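Local coordinates for adenosyl-chloride synthase (PDB 2ZBV), which binds adenosine between its subunits and probably splits S-adenosyl-L-methionine by attack of a small nucleophile such as hydroxide or halide, at residues Lys169-Glu173 with Ser184-Pro188; Val177-Val183 with Gly245-Leu251; Val223-Leu229 with Ile240-Leu244. Residues are numbered along the deposited sequence.

Interaction 1: Lys169-Glu173 with Ser184-Pro188; sequences KVIGE and STNIP
A side-chain oxygen replaces a backbone partner where this beta hairpin frays. The strands are 169-177 and 183-185, and they run antiparallel. Glu173 N donates to Asn186 OD1 at 2.8 Å, nearly straight at 166°. In return Asn186 N donates to Glu173 O at 3.0 Å. Glu173 CA and Thr185 CA are the nearest CA pair at 5.5 Å; Gly172 CA and Ile187 CA follow at 5.9 Å. Lys169-Glu173 is extended throughout. Ser184-Pro188 is extended to Thr185, then turns a corner at Asn186 (phi/psi -102/15) and Ile187. Pro188 is the N-cap of helix 189-192. Asn186 takes chi1 p, which lays OD1 3.5 Å from Gly172 CA. A CB on Gly172 would clash with Asn186 OD1 and Ile187 CG1. Ile187 (chi1 m, chi2 t) points at the strand, and its CD1 lies 4.2 Å from Val170 CG2. Strand 258-262 adds Ile261 to this apolar patch. Thr185, chi1 p, closes an ST turn and also bonds to Leu238 O. The contact lies in the sheet of the C-terminal domain and marks where the chain leaves it. In the ST turn, Ile187 N donates to Thr185 OG1 at 3.1 Å.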
loop_
_atom_site.group_PDB
_atom_site.type_symbol
_atom_site.label_atom_id
_atom_site.label_comp_id
_atom_site.label_asym_id
_atom_site.label_seq_id
_atom_site.Cartn_x
_atom_site.Cartn_y
_atom_site.Cartn_z
ATOM N N LYS A 169 -18.927 -20.515 29.211
ATOM C CA LYS A 169 -18.282 -19.405 28.522
ATOM C C LYS A 169 -16.941 -19.762 27.903
ATOM O O LYS A 169 -16.344 -20.798 28.213
ATOM C CB LYS A 169 -18.089 -18.227 29.480
ATOM C CG LYS A 169 -17.064 -18.479 30.569
ATOM C CD LYS A 169 -16.881 -17.251 31.446
ATOM C CE LYS A 169 -15.824 -17.495 32.513
ATOM N NZ LYS A 169 -15.620 -16.311 33.393
ATOM N N VAL A 170 -16.478 -18.889 27.018
ATOM C CA VAL A 170 -15.199 -19.068 26.355
ATOM C C VAL A 170 -14.324 -17.864 26.684
ATOM O O VAL A 170 -14.765 -16.716 26.594
ATOM C CB VAL A 170 -15.363 -19.176 24.825
ATOM C CG1 VAL A 170 -16.060 -20.476 24.467
ATOM C CG2 VAL A 170 -16.164 -17.995 24.304
ATOM N N ILE A 171 -13.089 -18.137 27.087
ATOM C CA ILE A 171 -12.145 -17.087 27.433
ATOM C C ILE A 171 -11.062 -17.022 26.364
ATOM O O ILE A 171 -10.584 -18.051 25.892
ATOM C CB ILE A 171 -11.482 -17.364 28.803
ATOM C CG1 ILE A 171 -10.363 -16.349 29.057
ATOM C CG2 ILE A 171 -10.941 -18.789 28.835
ATOM C CD1 ILE A 171 -9.586 -16.578 30.342
ATOM N N GLY A 172 -10.683 -15.809 25.980
ATOM C CA GLY A 172 -9.660 -15.648 24.966
ATOM C C GLY A 172 -9.081 -14.250 24.973
ATOM O O GLY A 172 -9.158 -13.539 25.980
ATOM N N GLU A 173 -8.506 -13.848 23.844
ATOM C CA GLU A 173 -7.902 -12.527 23.721
ATOM C C GLU A 173 -8.165 -11.959 22.336
ATOM O O GLU A 173 -8.439 -12.703 21.400
ATOM C CB GLU A 173 -6.388 -12.624 23.922
ATOM C CG GLU A 173 -5.971 -13.347 25.190
ATOM C CD GLU A 173 -4.617 -14.016 25.053
ATOM O OE1 GLU A 173 -3.614 -13.301 24.849
ATOM O OE2 GLU A 173 -4.563 -15.261 25.143
ATOM N N SER A 184 -11.320 -9.266 15.974
ATOM C CA SER A 184 -11.185 -10.713 15.851
ATOM C C SER A 184 -10.378 -11.287 17.013
ATOM O O SER A 184 -9.296 -10.795 17.334
ATOM C CB SER A 184 -10.515 -11.092 14.539
ATOM O OG SER A 184 -10.447 -12.503 14.436
ATOM N N THR A 185 -10.914 -12.333 17.636
ATOM C CA THR A 185 -10.257 -12.968 18.774
ATOM C C THR A 185 -9.443 -14.172 18.320
ATOM O O THR A 185 -9.363 -14.466 17.128
ATOM C CB THR A 185 -11.288 -13.459 19.818
ATOM O OG1 THR A 185 -12.003 -14.580 19.288
ATOM C CG2 THR A 185 -12.282 -12.357 20.148
ATOM N N ASN A 186 -8.843 -14.862 19.284
ATOM C CA ASN A 186 -8.049 -16.048 19.000
ATOM C C ASN A 186 -8.896 -17.266 19.349
ATOM O O ASN A 186 -8.393 -18.379 19.457
ATOM C CB ASN A 186 -6.764 -16.034 19.832
ATOM C CG ASN A 186 -7.029 -16.150 21.319
ATOM O OD1 ASN A 186 -8.076 -15.725 21.814
ATOM N ND2 ASN A 186 -6.067 -16.716 22.047
ATOM N N ILE A 187 -10.194 -17.035 19.515
ATOM C CA ILE A 187 -11.144 -18.091 19.850
ATOM C C ILE A 187 -11.730 -18.697 18.576
ATOM O O ILE A 187 -12.395 -18.011 17.803
ATOM C CB ILE A 187 -12.312 -17.533 20.696
ATOM C CG1 ILE A 187 -11.776 -16.927 21.992
ATOM C CG2 ILE A 187 -13.320 -18.640 20.994
ATOM C CD1 ILE A 187 -12.782 -16.048 22.711
ATOM N N PRO A 188 -11.495 -19.997 18.338
ATOM C CA PRO A 188 -12.058 -20.581 17.119
ATOM C C PRO A 188 -13.577 -20.549 17.228
ATOM O O PRO A 188 -14.127 -20.829 18.297
ATOM C CB PRO A 188 -11.513 -22.010 17.130
ATOM C CG PRO A 188 -10.257 -21.907 17.972
ATOM C CD PRO A 188 -10.689 -20.984 19.074
#

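Interaction 2: Val177-Val183 with Gly245-Leu251; sequences VDTFGNV and GDASQVL. With ADN (adenosine), chain F.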
loop_
_atom_site.group_PDB
_atom_site.type_symbol
_atom_site.label_atom_id
_atom_site.label_comp_id
_atom_site.label_asym_id
_atom_site.label_seq_id
_atom_site.Cartn_x
_atom_site.Cartn_y
_atom_site.Cartn_z
ATOM N N VAL A 177 -7.430 -6.274 15.202
ATOM C CA VAL A 177 -8.463 -5.255 15.004
ATOM C C VAL A 177 -8.197 -4.816 13.564
ATOM O O VAL A 177 -7.109 -4.305 13.271
ATOM C CB VAL A 177 -8.281 -4.036 15.945
ATOM C CG1 VAL A 177 -9.238 -2.910 15.537
ATOM C CG2 VAL A 177 -8.551 -4.442 17.397
ATOM N N ASP A 178 -9.155 -5.027 12.660
ATOM C CA ASP A 178 -8.931 -4.647 11.263
ATOM C C ASP A 178 -9.272 -3.202 10.913
ATOM O O ASP A 178 -9.586 -2.390 11.783
ATOM C CB ASP A 178 -9.660 -5.604 10.303
ATOM C CG ASP A 178 -11.172 -5.485 10.372
ATOM O OD1 ASP A 178 -11.687 -4.434 10.805
ATOM O OD2 ASP A 178 -11.853 -6.452 9.966
ATOM N N THR A 179 -9.203 -2.893 9.622
ATOM C CA THR A 179 -9.472 -1.549 9.120
ATOM C C THR A 179 -10.845 -1.005 9.501
ATOM O O THR A 179 -11.017 0.199 9.711
ATOM C CB THR A 179 -9.343 -1.511 7.586
ATOM O OG1 THR A 179 -8.010 -1.889 7.211
ATOM C CG2 THR A 179 -9.645 -0.118 7.060
ATOM N N PHE A 180 -11.820 -1.898 9.589
ATOM C CA PHE A 180 -13.185 -1.520 9.928
ATOM C C PHE A 180 -13.426 -1.390 11.426
ATOM O O PHE A 180 -14.453 -0.863 11.858
ATOM C CB PHE A 180 -14.137 -2.556 9.339
ATOM C CG PHE A 180 -13.965 -2.740 7.862
ATOM C CD1 PHE A 180 -14.505 -1.821 6.968
ATOM C CD2 PHE A 180 -13.210 -3.798 7.363
ATOM C CE1 PHE A 180 -14.294 -1.948 5.592
ATOM C CE2 PHE A 180 -12.992 -3.933 5.989
ATOM C CZ PHE A 180 -13.538 -3.001 5.105
ATOM N N GLY A 181 -12.480 -1.871 12.222
ATOM C CA GLY A 181 -12.651 -1.804 13.659
ATOM C C GLY A 181 -13.228 -3.117 14.156
ATOM O O GLY A 181 -13.596 -3.251 15.323
ATOM N N ASN A 182 -13.322 -4.089 13.257
ATOM C CA ASN A 182 -13.832 -5.391 13.638
ATOM C C ASN A 182 -12.809 -5.978 14.601
ATOM O O ASN A 182 -11.600 -5.820 14.409
ATOM C CB ASN A 182 -14.008 -6.280 12.410
ATOM C CG ASN A 182 -15.082 -5.755 11.468
ATOM O OD1 ASN A 182 -16.102 -5.220 11.913
ATOM N ND2 ASN A 182 -14.870 -5.922 10.165
ATOM N N VAL A 183 -13.304 -6.640 15.640
ATOM C CA VAL A 183 -12.456 -7.223 16.672
ATOM C C VAL A 183 -12.389 -8.746 16.567
ATOM O O VAL A 183 -13.296 -9.440 17.011
ATOM C CB VAL A 183 -12.989 -6.826 18.075
ATOM C CG1 VAL A 183 -12.184 -7.506 19.174
ATOM C CG2 VAL A 183 -12.927 -5.311 18.235
ATOM N N GLY A 245 -20.262 0.021 11.681
ATOM C CA GLY A 245 -19.622 0.773 12.746
ATOM C C GLY A 245 -18.279 0.173 13.128
ATOM O O GLY A 245 -17.793 -0.750 12.462
ATOM N N ASP A 246 -17.698 0.681 14.217
ATOM C CA ASP A 246 -16.390 0.251 14.709
ATOM C C ASP A 246 -16.481 -0.422 16.080
ATOM O O ASP A 246 -16.622 0.253 17.100
ATOM C CB ASP A 246 -15.469 1.472 14.811
ATOM C CG ASP A 246 -14.029 1.108 15.149
ATOM O OD1 ASP A 246 -13.796 0.170 15.942
ATOM O OD2 ASP A 246 -13.118 1.781 14.625
ATOM N N ALA A 247 -16.367 -1.747 16.103
ATOM C CA ALA A 247 -16.446 -2.504 17.348
ATOM C C ALA A 247 -15.313 -2.202 18.333
ATOM O O ALA A 247 -15.528 -2.202 19.546
ATOM C CB ALA A 247 -16.484 -4.003 17.045
ATOM N N SER A 248 -14.108 -1.954 17.830
ATOM C CA SER A 248 -12.997 -1.669 18.731
ATOM C C SER A 248 -13.279 -0.391 19.520
ATOM O O SER A 248 -12.875 -0.272 20.680
ATOM C CB SER A 248 -11.676 -1.540 17.957
ATOM O OG SER A 248 -11.680 -0.415 17.104
ATOM N N GLN A 249 -13.982 0.555 18.897
ATOM C CA GLN A 249 -14.328 1.815 19.557
ATOM C C GLN A 249 -15.472 1.618 20.550
ATOM O O GLN A 249 -15.423 2.114 21.671
ATOM C CB GLN A 249 -14.735 2.879 18.531
ATOM C CG GLN A 249 -13.597 3.393 17.654
ATOM C CD GLN A 249 -14.049 4.498 16.706
ATOM O OE1 GLN A 249 -14.569 5.528 17.137
ATOM N NE2 GLN A 249 -13.850 4.285 15.408
ATOM N N VAL A 250 -16.501 0.892 20.128
ATOM C CA VAL A 250 -17.654 0.628 20.983
ATOM C C VAL A 250 -17.265 -0.156 22.233
ATOM O O VAL A 250 -17.686 0.176 23.343
ATOM C CB VAL A 250 -18.738 -0.153 20.208
ATOM C CG1 VAL A 250 -19.824 -0.643 21.161
ATOM C CG2 VAL A 250 -19.341 0.747 19.135
ATOM N N LEU A 251 -16.457 -1.192 22.046
ATOM C CA LEU A 251 -16.008 -2.030 23.149
ATOM C C LEU A 251 -14.854 -1.363 23.885
ATOM O O LEU A 251 -14.579 -1.677 25.045
ATOM C CB LEU A 251 -15.552 -3.392 22.621
ATOM C CG LEU A 251 -16.585 -4.209 21.836
ATOM C CD1 LEU A 251 -15.927 -5.474 21.303
ATOM C CD2 LEU A 251 -17.767 -4.557 22.734
HETATM O "O5'" ADN F . -16.382 -8.766 2.682
HETATM C "C5'" ADN F . -15.683 -7.534 2.565
HETATM C "C4'" ADN F . -16.662 -6.398 2.833
HETATM O "O4'" ADN F . -17.196 -6.468 4.180
HETATM C "C3'" ADN F . -16.001 -5.009 2.708
HETATM O "O3'" ADN F . -16.144 -4.512 1.388
HETATM C "C2'" ADN F . -16.722 -4.158 3.791
HETATM O "O2'" ADN F . -17.421 -3.038 3.216
HETATM C "C1'" ADN F . -17.674 -5.133 4.496
HETATM N N9 ADN F . -17.634 -4.930 5.952
HETATM C C8 ADN F . -16.562 -5.175 6.777
HETATM N N7 ADN F . -16.864 -4.883 8.005
HETATM C C5 ADN F . -18.137 -4.433 8.060
HETATM C C6 ADN F . -19.000 -3.972 9.101
HETATM N N6 ADN F . -18.556 -3.921 10.404
HETATM N N1 ADN F . -20.256 -3.588 8.783
HETATM C C2 ADN F . -20.703 -3.632 7.521
HETATM N N3 ADN F . -19.925 -4.057 6.519
HETATM C C4 ADN F . -18.654 -4.460 6.742
HETATM O O HOH W 1 -17.006 -3.257 13.655
#
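The loop 177-183 meets the start of helix 247-251 through a backbone hydrogen bond, a water and apolar packing. Ser248 N donates to Gly181 O at 2.9 Å, a direct hydrogen bond between the segments. Asp246 is the N-cap of the helix: its OD1 accepts from Gln249 N at 3.0 Å. The same oxygen takes a very short bond, 2.5 Å, from Ser248 OG. Asp178 organises the facing loop, a type I turn from Asp178 to Gly181. Its OD1 accepts from Asn182 N (3.0 Å), and its OD2 accepts from Asn182 ND2 (3.1 Å). Gly181 has positive phi, and a CB there would strike Asp246 OD1.

One water bridges the segments. It is hydrogen-bonded to Asn182 OD1 at 2.8 Å and to Gly245 O at 2.9 Å, and it accepts from Ala247 N at 2.9 Å.

Packing is modest. Val183 CG2 touches Ala247 CB at 4.0 Å and Leu251 CD1 at 4.3 Å. Val177 CG1 lies 3.7 Å from Ser248 CB.

The ligand completes the contact. Asn182 ND2 donates to adenosine N7 at 3.1 Å, and adenosine N6 donates to Asn182 OD1 at 3.2 Å. Adenosine N7 lies over a face of the Phe180 ring, 3.6 Å from its CG. Trp8 and Tyr14 of the second subunit bond to Thr179 and Asp178. The Asn182 amide thus matches the donor N6 and acceptor N7 of adenine's Hoogsteen edge, a pattern that suits adenine.

Interaction 3: Val223-Leu229 with Ile240-Leu244; sequences VDTGELL and IAVNL. With ADN (adenosine), chain F.
Gly226 N donates to Asn243 O at 2.7 Å, and Asn243 N donates to Glu227 O at 2.9 Å. These bonds extend the antiparallel hairpin of strands 228-232 and 237-242 into the loops beyond its open end. In the strands Leu229 and Ala241 form a hydrogen-bonded pair: Leu229 N to Ala241 O is 2.8 Å, Ala241 N to Leu229 O 2.9 Å. Leu228 and Val242 are the non-hydrogen-bonded pair, CA-CA 4.4 Å. A type II turn spans Asp224 to Glu227, with Gly226 at phi/psi 82/-6. Asn243 (chi1 t) sends ND2 to Asp224 O in a weak 3.4 Å bond.

The Watson-Crick edge of adenine docks on Ile240-Leu244. Adenosine N6 donates to Val242 O at 3.0 Å. Leu244, with positive phi (61°), donates its N to adenosine N1 at 2.9 Å. Backbone at the hairpin's end thus reads adenine's N6 donor and N1 acceptor.

Packing lies on both faces. Ala241 CB meets Leu229 CD2 at 4.0 Å on one. On the other, Leu228 (chi1 m, chi2 t) places CD2 3.5 Å from Val242 CG2.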
loop_
_atom_site.group_PDB
_atom_site.type_symbol
_atom_site.label_atom_id
_atom_site.label_comp_id
_atom_site.label_asym_id
_atom_site.label_seq_id
_atom_site.Cartn_x
_atom_site.Cartn_y
_atom_site.Cartn_z
ATOM N N VAL A 223 -28.170 -7.449 11.573
ATOM C CA VAL A 223 -28.589 -6.670 12.725
ATOM C C VAL A 223 -28.761 -5.253 12.215
ATOM O O VAL A 223 -28.309 -4.929 11.114
ATOM C CB VAL A 223 -27.542 -6.701 13.869
ATOM C CG1 VAL A 223 -27.345 -8.135 14.345
ATOM C CG2 VAL A 223 -26.219 -6.096 13.403
ATOM N N ASP A 224 -29.425 -4.407 12.990
ATOM C CA ASP A 224 -29.621 -3.038 12.546
ATOM C C ASP A 224 -28.299 -2.285 12.542
ATOM O O ASP A 224 -27.338 -2.686 13.203
ATOM C CB ASP A 224 -30.633 -2.325 13.442
ATOM C CG ASP A 224 -31.983 -3.012 13.439
ATOM O OD1 ASP A 224 -32.443 -3.407 12.344
ATOM O OD2 ASP A 224 -32.587 -3.152 14.519
ATOM N N THR A 225 -28.258 -1.197 11.783
ATOM C CA THR A 225 -27.066 -0.376 11.681
ATOM C C THR A 225 -26.620 0.042 13.076
ATOM O O THR A 225 -27.447 0.396 13.917
ATOM C CB THR A 225 -27.348 0.884 10.835
ATOM O OG1 THR A 225 -28.385 1.652 11.458
ATOM C CG2 THR A 225 -27.815 0.496 9.440
ATOM N N GLY A 226 -25.315 -0.020 13.328
ATOM C CA GLY A 226 -24.799 0.381 14.626
ATOM C C GLY A 226 -24.876 -0.643 15.750
ATOM O O GLY A 226 -24.358 -0.397 16.834
ATOM N N GLU A 227 -25.515 -1.782 15.506
ATOM C CA GLU A 227 -25.636 -2.825 16.526
ATOM C C GLU A 227 -24.465 -3.813 16.525
ATOM O O GLU A 227 -23.858 -4.071 15.485
ATOM C CB GLU A 227 -26.938 -3.610 16.333
ATOM C CG GLU A 227 -28.209 -2.805 16.538
ATOM C CD GLU A 227 -28.256 -2.109 17.888
ATOM O OE1 GLU A 227 -27.926 -2.749 18.911
ATOM O OE2 GLU A 227 -28.634 -0.920 17.925
ATOM N N LEU A 228 -24.173 -4.370 17.699
ATOM C CA LEU A 228 -23.094 -5.346 17.876
ATOM C C LEU A 228 -23.500 -6.751 17.436
ATOM O O LEU A 228 -24.661 -7.139 17.554
ATOM C CB LEU A 228 -22.677 -5.416 19.350
ATOM C CG LEU A 228 -21.786 -4.319 19.930
ATOM C CD1 LEU A 228 -21.917 -4.320 21.453
ATOM C CD2 LEU A 228 -20.335 -4.546 19.500
ATOM N N LEU A 229 -22.533 -7.514 16.935
ATOM C CA LEU A 229 -22.791 -8.881 16.514
ATOM C C LEU A 229 -21.550 -9.736 16.706
ATOM O O LEU A 229 -20.417 -9.241 16.658
ATOM C CB LEU A 229 -23.207 -8.951 15.040
ATOM C CG LEU A 229 -22.170 -8.517 13.994
ATOM C CD1 LEU A 229 -22.276 -9.383 12.744
ATOM C CD2 LEU A 229 -22.378 -7.049 13.662
ATOM N N ILE A 240 -16.027 -9.928 16.784
ATOM C CA ILE A 240 -17.094 -9.053 17.250
ATOM C C ILE A 240 -17.081 -7.850 16.322
ATOM O O ILE A 240 -16.037 -7.234 16.109
ATOM C CB ILE A 240 -16.874 -8.566 18.706
ATOM C CG1 ILE A 240 -16.892 -9.752 19.670
ATOM C CG2 ILE A 240 -17.973 -7.581 19.103
ATOM C CD1 ILE A 240 -15.520 -10.273 20.005
ATOM N N ALA A 241 -18.239 -7.526 15.759
ATOM C CA ALA A 241 -18.339 -6.388 14.853
ATOM C C ALA A 241 -19.560 -5.537 15.162
ATOM O O ALA A 241 -20.467 -5.970 15.869
ATOM C CB ALA A 241 -18.417 -6.878 13.412
ATOM N N VAL A 242 -19.553 -4.314 14.651
ATOM C CA VAL A 242 -20.686 -3.405 14.797
ATOM C C VAL A 242 -21.099 -3.174 13.352
ATOM O O VAL A 242 -20.277 -2.770 12.524
ATOM C CB VAL A 242 -20.280 -2.048 15.439
ATOM C CG1 VAL A 242 -21.415 -1.041 15.313
ATOM C CG2 VAL A 242 -19.930 -2.251 16.914
ATOM N N ASN A 243 -22.357 -3.454 13.035
ATOM C CA ASN A 243 -22.831 -3.273 11.676
ATOM C C ASN A 243 -22.676 -1.826 11.226
ATOM O O ASN A 243 -23.290 -0.920 11.789
ATOM C CB ASN A 243 -24.290 -3.711 11.558
ATOM C CG ASN A 243 -24.823 -3.536 10.162
ATOM O OD1 ASN A 243 -24.076 -3.650 9.194
ATOM N ND2 ASN A 243 -26.119 -3.267 10.043
ATOM N N LEU A 244 -21.843 -1.619 10.213
ATOM C CA LEU A 244 -21.589 -0.284 9.679
ATOM C C LEU A 244 -20.985 0.627 10.741
ATOM O O LEU A 244 -21.158 1.847 10.704
ATOM C CB LEU A 244 -22.884 0.324 9.124
ATOM C CG LEU A 244 -23.353 -0.277 7.788
ATOM C CD1 LEU A 244 -24.801 0.117 7.483
ATOM C CD2 LEU A 244 -22.421 0.190 6.684
HETATM O "O5'" ADN F . -16.382 -8.766 2.682
HETATM C "C5'" ADN F . -15.683 -7.534 2.565
HETATM C "C4'" ADN F . -16.662 -6.398 2.833
HETATM O "O4'" ADN F . -17.196 -6.468 4.180
HETATM C "C3'" ADN F . -16.001 -5.009 2.708
HETATM O "O3'" ADN F . -16.144 -4.512 1.388
HETATM C "C2'" ADN F . -16.722 -4.158 3.791
HETATM O "O2'" ADN F . -17.421 -3.038 3.216
HETATM C "C1'" ADN F . -17.674 -5.133 4.496
HETATM N N9 ADN F . -17.634 -4.930 5.952
HETATM C C8 ADN F . -16.562 -5.175 6.777
HETATM N N7 ADN F . -16.864 -4.883 8.005
HETATM C C5 ADN F . -18.137 -4.433 8.060
HETATM C C6 ADN F . -19.000 -3.972 9.101
HETATM N N6 ADN F . -18.556 -3.921 10.404
HETATM N N1 ADN F . -20.256 -3.588 8.783
HETATM C C2 ADN F . -20.703 -3.632 7.521
HETATM N N3 ADN F . -19.925 -4.057 6.519
HETATM C C4 ADN F . -18.654 -4.460 6.742
#

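All three contacts belong to the C-terminal part of the chain. Interactions 2 and 3 share the adenosine and have centres about 10 Å apart. Interaction 2 holds the N7 side of the base and interaction 3 the N1 side, so N6 is bonded from both. Strand 237-242 leads into helix 247-251, and Ala247 CA lies 3.5 Å from Val242 CG2. Val183 O and Ile240 N, 2.8 Å apart, probably bond across the sheet. Interaction 1 lies farther off, its centre about 16 Å from that of interaction 2 and 19 Å from that of interaction 3. Thr185 CG2 still packs on Ile240 CD1 at 3.9 Å. Asp7, Asp68 and Thr125 of the second subunit also bond to the adenosine.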